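Local atomic coordinates of peptidase M28 (Shewanella amazonensis SB2B, PDB entry 3IIB), a protein that probably acts as a zinc-dependent dipeptidase or carboxypeptidase of family M28, cleaving small peptides at a two-metal site and working as a homodimer. Residues 301-304 with 305-309; 145-148 with 149-153; 398-402 with 403-407. All coordinates share one frame; numbering follows the deposited sequence. Where two conformers were deposited one is given.

Contact 1. Residues 301-304 with 305-309; sequences AAEE and LGLLG. With ZN (zinc ion), chain B.
Glu-303 and Leu-307 lie side by side and point the same way, with Leu-307 CD2 resting 3.8 Å from Glu-303 CG. The same methyl also lies beside OE2 of the carboxylate. Glu-303 holds CG anti to its own amide nitrogen (chi1 -176°), and a bend at chi2 turns the carboxylate toward the metal centre, where water 1 donates a 2.7 Å hydrogen bond to Glu-303 OE1. This water is itself bound to zinc, so Glu-303 meets that ion through the second shell. Glu-304 takes a different first torsion, CG anti to the carbonyl carbon (chi1 -56°), and a further bend at chi2 folds the chain so that both carboxylate oxygens grip the zinc, OE1 at 2.2 Å. Asp-269 and His-402 complete the protein ligands, and the Trp-261 indole NE1 adds a weak hydrogen bond to Glu-304 OE1.

Behind the acids the turn closes on itself. Glu-303 O accepts from two amides on the same face of its plane, Leu-307 N at 3.0 Å in a nearly straight bond and Gly-306 N from well above the plane. Ala-302 O receives Leu-308 N at 3.3 Å, and the methyl of Ala-302 packs against Leu-308 CB at 3.9 Å. Both residues also rest on strand 62-84, Ala-302 on Val-70 and Leu-308 on Pro-71. Leu-307 sits at the N-cap position of helix 308-316. Paired glutamates in the loop between a central strand and the following helix are characteristic of the two-zinc centre of M28 peptidases.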
loop_
_atom_site.group_PDB
_atom_site.type_symbol
_atom_site.label_atom_id
_atom_site.label_comp_id
_atom_site.label_asym_id
_atom_site.label_seq_id
_atom_site.Cartn_x
_atom_site.Cartn_y
_atom_site.Cartn_z
ATOM N N ALA A 301 16.796 16.003 -16.593
ATOM C CA ALA A 301 17.557 15.009 -15.868
ATOM C C ALA A 301 17.695 15.358 -14.393
ATOM O O ALA A 301 17.849 16.523 -14.007
ATOM C CB ALA A 301 19.018 14.873 -16.487
ATOM N N ALA A 302 17.707 14.303 -13.584
ATOM C CA ALA A 302 18.230 14.334 -12.237
ATOM C C ALA A 302 17.565 15.404 -11.374
ATOM O O ALA A 302 18.200 16.028 -10.546
ATOM C CB ALA A 302 19.770 14.465 -12.268
ATOM N N GLU A 303 16.267 15.592 -11.560
ATOM C CA GLU A 303 15.518 16.509 -10.684
ATOM C C GLU A 303 15.547 16.040 -9.233
ATOM O O GLU A 303 15.670 16.849 -8.331
ATOM C CB GLU A 303 14.080 16.688 -11.191
ATOM C CG GLU A 303 13.275 17.703 -10.384
ATOM C CD GLU A 303 12.628 17.132 -9.132
ATOM O OE1 GLU A 303 12.572 15.895 -9.005
ATOM O OE2 GLU A 303 12.153 17.918 -8.288
ATOM N N GLU A 304 15.420 14.737 -9.019
ATOM C CA GLU A 304 15.346 14.140 -7.677
ATOM C C GLU A 304 16.613 14.346 -6.862
ATOM O O GLU A 304 16.572 14.311 -5.640
ATOM C CB GLU A 304 15.039 12.634 -7.768
ATOM C CG GLU A 304 13.761 12.244 -8.529
ATOM C CD GLU A 304 12.486 12.584 -7.777
ATOM O OE1 GLU A 304 12.555 13.252 -6.721
ATOM O OE2 GLU A 304 11.429 12.113 -8.239
ATOM N N LEU A 305 17.728 14.590 -7.550
ATOM C CA LEU A 305 19.010 14.752 -6.901
ATOM C C LEU A 305 19.360 16.232 -6.676
ATOM O O LEU A 305 20.512 16.554 -6.402
ATOM C CB LEU A 305 20.108 14.068 -7.713
ATOM C CG LEU A 305 19.826 12.596 -8.059
ATOM C CD1 LEU A 305 21.097 12.024 -8.749
ATOM C CD2 LEU A 305 19.422 11.755 -6.836
ATOM N N GLY A 306 18.383 17.128 -6.785
ATOM C CA GLY A 306 18.636 18.544 -6.570
ATOM C C GLY A 306 18.554 19.426 -7.802
ATOM O O GLY A 306 19.339 20.368 -7.963
ATOM N N LEU A 307 17.568 19.169 -8.656
ATOM C CA LEU A 307 17.366 20.006 -9.843
ATOM C C LEU A 307 18.616 20.106 -10.715
ATOM O O LEU A 307 18.843 21.106 -11.342
ATOM C CB LEU A 307 16.915 21.424 -9.481
ATOM C CG LEU A 307 15.935 21.610 -8.339
ATOM C CD1 LEU A 307 15.613 23.122 -8.148
ATOM C CD2 LEU A 307 14.698 20.764 -8.575
ATOM N N LEU A 308 19.427 19.061 -10.775
ATOM C CA LEU A 308 20.688 19.166 -11.495
ATOM C C LEU A 308 20.506 19.487 -12.985
ATOM O O LEU A 308 21.231 20.291 -13.532
ATOM C CB LEU A 308 21.515 17.879 -11.336
ATOM C CG LEU A 308 21.825 17.482 -9.884
ATOM C CD1 LEU A 308 22.679 16.218 -9.848
ATOM C CD2 LEU A 308 22.475 18.620 -9.080
ATOM N N GLY A 309 19.550 18.833 -13.647
ATOM C CA GLY A 309 19.284 19.147 -15.033
ATOM C C GLY A 309 18.703 20.528 -15.232
ATOM O O GLY A 309 19.090 21.219 -16.156
HETATM ZN ZN ZN B . 10.339 13.419 -6.623
HETATM O O HOH W 1 10.294 15.157 -7.860
HETATM O O HOH W 2 9.786 15.014 -5.318
#

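Contact 2. Residues 145-148 with 149-153; sequences KGYG and QTASG
Tyr-147 O is gripped by two amides of the following turn, Ala-151 N at 2.8 Å and, weakly, Thr-150 N at 3.1 Å. Gly-146 O is shared likewise, taking Thr-150 N at 3.3 Å and a weak bond from Gln-149 N, a mixture of i+3 and i+4 spacing. One residue on, water 3 takes the place of the direct bond between Ser-152 N and Gly-148 O: it donates to Gly-148 O at 2.6 Å and accepts from Ser-152 N at 2.9 Å. The helix is kinked here, and the water satisfies both backbone atoms.

The side-chain contact is a CH-pi interaction. With CG anti to the backbone nitrogen (chi1 179°), the Tyr-147 ring lies alongside the next turn, and Ala-151 CB sits over one face, 3.9 Å from the centroid, displaced toward the rim beside CE2 and CZ. Beyond the helix the ring stacks with Phe-398 and meets His-401 at a steep angle, while its hydroxyl is hydrogen-bonded to Arg-154. An alanine at Tyr-147 is likely to leave the Ala-151 methyl and the Phe-398 ring without their aromatic partner, and Arg-154 without the hydroxyl it holds.

Thr-150 tucks OG1 between its backbone nitrogen and carbonyl carbon (chi1 58°) and bonds to Thr-138, with its side chain also touching Ala-136 and Ile-174. These contacts tie the opening turns of helix 145-163 to neighbouring loops. The helix is the connection of a beta-alpha-beta unit, joining parallel strands 131-134 and 168-172.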
loop_
_atom_site.group_PDB
_atom_site.type_symbol
_atom_site.label_atom_id
_atom_site.label_comp_id
_atom_site.label_asym_id
_atom_site.label_seq_id
_atom_site.Cartn_x
_atom_site.Cartn_y
_atom_site.Cartn_z
ATOM N N LYS A 145 1.140 21.566 0.801
ATOM C CA LYS A 145 1.830 22.409 1.762
ATOM C C LYS A 145 2.278 21.619 2.998
ATOM O O LYS A 145 3.242 22.022 3.650
ATOM C CB LYS A 145 0.998 23.640 2.171
ATOM C CG LYS A 145 -0.188 23.355 3.037
ATOM C CD LYS A 145 -0.925 24.621 3.473
ATOM C CE LYS A 145 -1.847 25.155 2.370
ATOM N NZ LYS A 145 -2.931 24.202 1.931
ATOM N N GLY A 146 1.602 20.507 3.301
ATOM C CA GLY A 146 2.044 19.621 4.377
ATOM C C GLY A 146 3.421 19.011 4.147
ATOM O O GLY A 146 4.252 18.984 5.042
ATOM N N TYR A 147 3.665 18.537 2.938
ATOM C CA TYR A 147 4.983 18.048 2.543
ATOM C C TYR A 147 6.062 19.113 2.769
ATOM O O TYR A 147 7.158 18.842 3.320
ATOM C CB TYR A 147 4.917 17.590 1.101
ATOM C CG TYR A 147 6.202 17.085 0.559
ATOM C CD1 TYR A 147 6.571 15.777 0.755
ATOM C CD2 TYR A 147 7.068 17.910 -0.151
ATOM C CE1 TYR A 147 7.763 15.291 0.252
ATOM C CE2 TYR A 147 8.277 17.421 -0.671
ATOM C CZ TYR A 147 8.609 16.096 -0.441
ATOM O OH TYR A 147 9.786 15.582 -0.952
ATOM N N GLY A 148 5.715 20.346 2.429
ATOM C CA GLY A 148 6.626 21.481 2.592
ATOM C C GLY A 148 7.048 21.680 4.046
ATOM O O GLY A 148 8.159 22.112 4.324
ATOM N N GLN A 149 6.167 21.355 4.977
ATOM C CA GLN A 149 6.474 21.538 6.389
ATOM C C GLN A 149 7.328 20.399 6.957
ATOM O O GLN A 149 8.125 20.626 7.882
ATOM C CB GLN A 149 5.196 21.710 7.208
ATOM C CG GLN A 149 4.564 23.103 7.050
ATOM C CD GLN A 149 5.452 24.221 7.580
ATOM O OE1 GLN A 149 5.841 25.126 6.838
ATOM N NE2 GLN A 149 5.797 24.150 8.867
ATOM N N THR A 150 7.197 19.184 6.411
ATOM C CA THR A 150 7.905 18.022 7.007
ATOM C C THR A 150 9.098 17.485 6.223
ATOM O O THR A 150 9.946 16.760 6.794
ATOM C CB THR A 150 6.922 16.863 7.226
ATOM O OG1 THR A 150 6.330 16.511 5.969
ATOM C CG2 THR A 150 5.829 17.300 8.263
ATOM N N ALA A 151 9.196 17.869 4.961
ATOM C CA ALA A 151 10.222 17.311 4.078
ATOM C C ALA A 151 11.646 17.516 4.577
ATOM O O ALA A 151 12.527 16.657 4.355
ATOM C CB ALA A 151 10.052 17.817 2.640
ATOM N N SER A 152 11.889 18.627 5.292
ATOM C CA SER A 152 13.244 18.917 5.772
ATOM C C SER A 152 13.755 17.885 6.772
ATOM O O SER A 152 14.958 17.656 6.841
ATOM C CB SER A 152 13.339 20.353 6.302
ATOM O OG SER A 152 12.474 20.529 7.409
ATOM N N GLY A 153 12.846 17.209 7.480
ATOM C CA GLY A 153 13.226 16.068 8.316
ATOM C C GLY A 153 13.992 15.029 7.521
ATOM O O GLY A 153 14.947 14.433 8.028
HETATM O O HOH W 3 10.362 21.085 5.221
#

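Contact 3. Residues 398-402 with 403-407; sequences FDYHH and TPNDT. With ZN (zinc ion), chain B.
The Tyr-400 ring and the Asn-405 amide cross obliquely, their planes 80° apart, and Asn-405 ND2 arrives at the edge of the ring, 3.8 Å from Tyr-400 CD1. Asp-399 CB lies over the centre of one face of the same ring. The amide is not idle: water 4 links Asn-405 ND2 to Asp-399 O, and the second subunit supplies Asp-179 to ND2 and Arg-180 N to OD1.

Thr-403 closes the backbone turn next to this pair. Its OG1, placed between backbone nitrogen and carbonyl carbon (chi1 73°), donates to Tyr-400 O at 2.7 Å, and Thr-403 N reaches the same oxygen at 3.1 Å from the same face of the carbonyl plane. OG1 also accepts from Asn-405 N at 2.9 Å, an ST turn, so one hydroxyl links the type II turn of 400-403 to the type I turn of 403-406.

At the other end the two histidines lie face over face, His-402 CD2 standing 3.2 Å above the centre of the His-401 ring. The opposite face of His-401 receives the edge of Phe-398 through CE1. His-402 NE2 binds zinc at 2.3 Å, while its ND1 is bonded to Thr-184 O, a second-shell partner that fixes the rotation of the ring. His-401 NE2 instead meets zinc-bound water 2, in the plane of its ring. Asp-406 is tied to the site through water and backbone: water 5 bridges its OD2 to His-402 N, and its two carboxylate oxygens take the amides of Ile-268 and Asp-269. The loop, lying between strand 387-392 and helix 413-432, thus contributes the histidine ligand of this zinc in the M28 two-zinc centre and reaches the dimer interface.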
loop_
_atom_site.group_PDB
_atom_site.type_symbol
_atom_site.label_atom_id
_atom_site.label_comp_id
_atom_site.label_asym_id
_atom_site.label_seq_id
_atom_site.Cartn_x
_atom_site.Cartn_y
_atom_site.Cartn_z
ATOM N N PHE A 398 0.946 12.561 -2.160
ATOM C CA PHE A 398 1.885 12.066 -1.151
ATOM C C PHE A 398 1.474 10.761 -0.489
ATOM O O PHE A 398 2.179 10.261 0.407
ATOM C CB PHE A 398 2.238 13.186 -0.152
ATOM C CG PHE A 398 2.982 14.345 -0.809
ATOM C CD1 PHE A 398 4.287 14.173 -1.262
ATOM C CD2 PHE A 398 2.357 15.530 -1.061
ATOM C CE1 PHE A 398 4.962 15.176 -1.890
ATOM C CE2 PHE A 398 3.026 16.546 -1.683
ATOM C CZ PHE A 398 4.343 16.361 -2.125
ATOM N N ASP A 399 0.383 10.160 -0.947
ATOM C CA ASP A 399 0.123 8.741 -0.646
ATOM C C ASP A 399 1.070 7.810 -1.402
ATOM O O ASP A 399 1.345 6.714 -0.921
ATOM C CB ASP A 399 -1.289 8.331 -0.950
ATOM C CG ASP A 399 -2.324 9.077 -0.118
ATOM O OD1 ASP A 399 -1.973 9.719 0.892
ATOM O OD2 ASP A 399 -3.506 8.999 -0.486
ATOM N N TYR A 400 1.553 8.238 -2.566
ATOM C CA TYR A 400 2.324 7.344 -3.438
ATOM C C TYR A 400 3.696 7.847 -3.804
ATOM O O TYR A 400 4.571 7.030 -4.113
ATOM C CB TYR A 400 1.543 7.016 -4.719
ATOM C CG TYR A 400 0.075 6.802 -4.498
ATOM C CD1 TYR A 400 -0.384 5.722 -3.750
ATOM C CD2 TYR A 400 -0.860 7.660 -5.060
ATOM C CE1 TYR A 400 -1.746 5.524 -3.548
ATOM C CE2 TYR A 400 -2.205 7.475 -4.848
ATOM C CZ TYR A 400 -2.642 6.402 -4.103
ATOM O OH TYR A 400 -3.988 6.207 -3.918
ATOM N N HIS A 401 3.887 9.176 -3.779
ATOM C CA HIS A 401 5.158 9.839 -4.076
ATOM C C HIS A 401 6.296 9.148 -3.370
ATOM O O HIS A 401 6.239 9.002 -2.197
ATOM C CB HIS A 401 5.010 11.283 -3.602
ATOM C CG HIS A 401 6.259 12.097 -3.575
ATOM N ND1 HIS A 401 6.994 12.282 -2.416
ATOM C CD2 HIS A 401 6.834 12.885 -4.517
ATOM C CE1 HIS A 401 7.992 13.105 -2.675
ATOM N NE2 HIS A 401 7.892 13.518 -3.927
ATOM N N HIS A 402 7.328 8.737 -4.116
ATOM C CA HIS A 402 8.553 8.203 -3.553
ATOM C C HIS A 402 8.414 6.870 -2.824
ATOM O O HIS A 402 9.314 6.480 -2.007
ATOM C CB HIS A 402 9.248 9.248 -2.674
ATOM C CG HIS A 402 9.833 10.402 -3.427
ATOM N ND1 HIS A 402 10.765 11.264 -2.857
ATOM C CD2 HIS A 402 9.579 10.890 -4.669
ATOM C CE1 HIS A 402 11.081 12.198 -3.743
ATOM N NE2 HIS A 402 10.387 11.989 -4.847
ATOM N N THR A 403 7.334 6.145 -3.134
ATOM C CA THR A 403 7.135 4.774 -2.651
ATOM C C THR A 403 7.204 3.744 -3.750
ATOM O O THR A 403 7.095 4.088 -4.951
ATOM C CB THR A 403 5.744 4.607 -1.982
ATOM O OG1 THR A 403 4.729 4.613 -3.007
ATOM C CG2 THR A 403 5.511 5.721 -0.920
ATOM N N PRO A 404 7.285 2.453 -3.371
ATOM C CA PRO A 404 7.057 1.398 -4.375
ATOM C C PRO A 404 5.664 1.373 -4.988
ATOM O O PRO A 404 5.448 0.636 -5.941
ATOM C CB PRO A 404 7.321 0.094 -3.607
ATOM C CG PRO A 404 8.178 0.533 -2.392
ATOM C CD PRO A 404 7.710 1.901 -2.062
ATOM N N ASN A 405 4.736 2.124 -4.396
ATOM C CA ASN A 405 3.384 2.215 -4.859
ATOM C C ASN A 405 3.187 3.295 -5.919
ATOM O O ASN A 405 2.071 3.472 -6.395
ATOM C CB ASN A 405 2.470 2.479 -3.666
ATOM C CG ASN A 405 1.168 1.728 -3.726
ATOM O OD1 ASN A 405 0.969 0.819 -4.542
ATOM N ND2 ASN A 405 0.243 2.103 -2.817
ATOM N N ASP A 406 4.248 3.993 -6.336
ATOM C CA ASP A 406 4.150 4.963 -7.449
ATOM C C ASP A 406 4.157 4.231 -8.790
ATOM O O ASP A 406 5.210 4.085 -9.454
ATOM C CB ASP A 406 5.245 6.022 -7.382
ATOM C CG ASP A 406 5.091 7.048 -8.478
ATOM O OD1 ASP A 406 4.053 6.941 -9.172
ATOM O OD2 ASP A 406 5.947 7.950 -8.633
ATOM N N THR A 407 2.970 3.752 -9.143
ATOM C CA THR A 407 2.780 2.868 -10.289
ATOM C C THR A 407 1.671 3.396 -11.187
ATOM O O THR A 407 0.874 4.247 -10.784
ATOM C CB THR A 407 2.465 1.401 -9.839
ATOM O OG1 THR A 407 1.303 1.379 -9.024
ATOM C CG2 THR A 407 3.625 0.777 -9.055
HETATM ZN ZN ZN B . 10.339 13.419 -6.623
HETATM O O HOH W 4 0.782 3.969 -0.709
HETATM O O HOH W 2 9.786 15.014 -5.318
HETATM O O HOH W 5 7.893 8.298 -6.910
HETATM O O HOH W 1 10.294 15.157 -7.860
#

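Overall arrangement
Contacts 1 and 3 converge on one zinc ion, which takes a carboxylate from Glu-304 and an imidazole from His-402; Glu-304 OE1 and His-402 NE2 stand 3.1 Å apart in its coordination shell. Waters 1 and 2 belong to both. Contact 2 binds no metal but abuts contact 3, with Tyr-147 CD1 3.2 Å from Phe-398 CE1 and Tyr-147 OH 3.5 Å from His-401 CE1. This places the Tyr-147 side chain about 6 Å from the zinc at nearest approach. Contacts 1 and 2 do not touch, their nearest atoms about 7 Å apart; residues 398-402, touching both, connect the metal centre to helix 145-163.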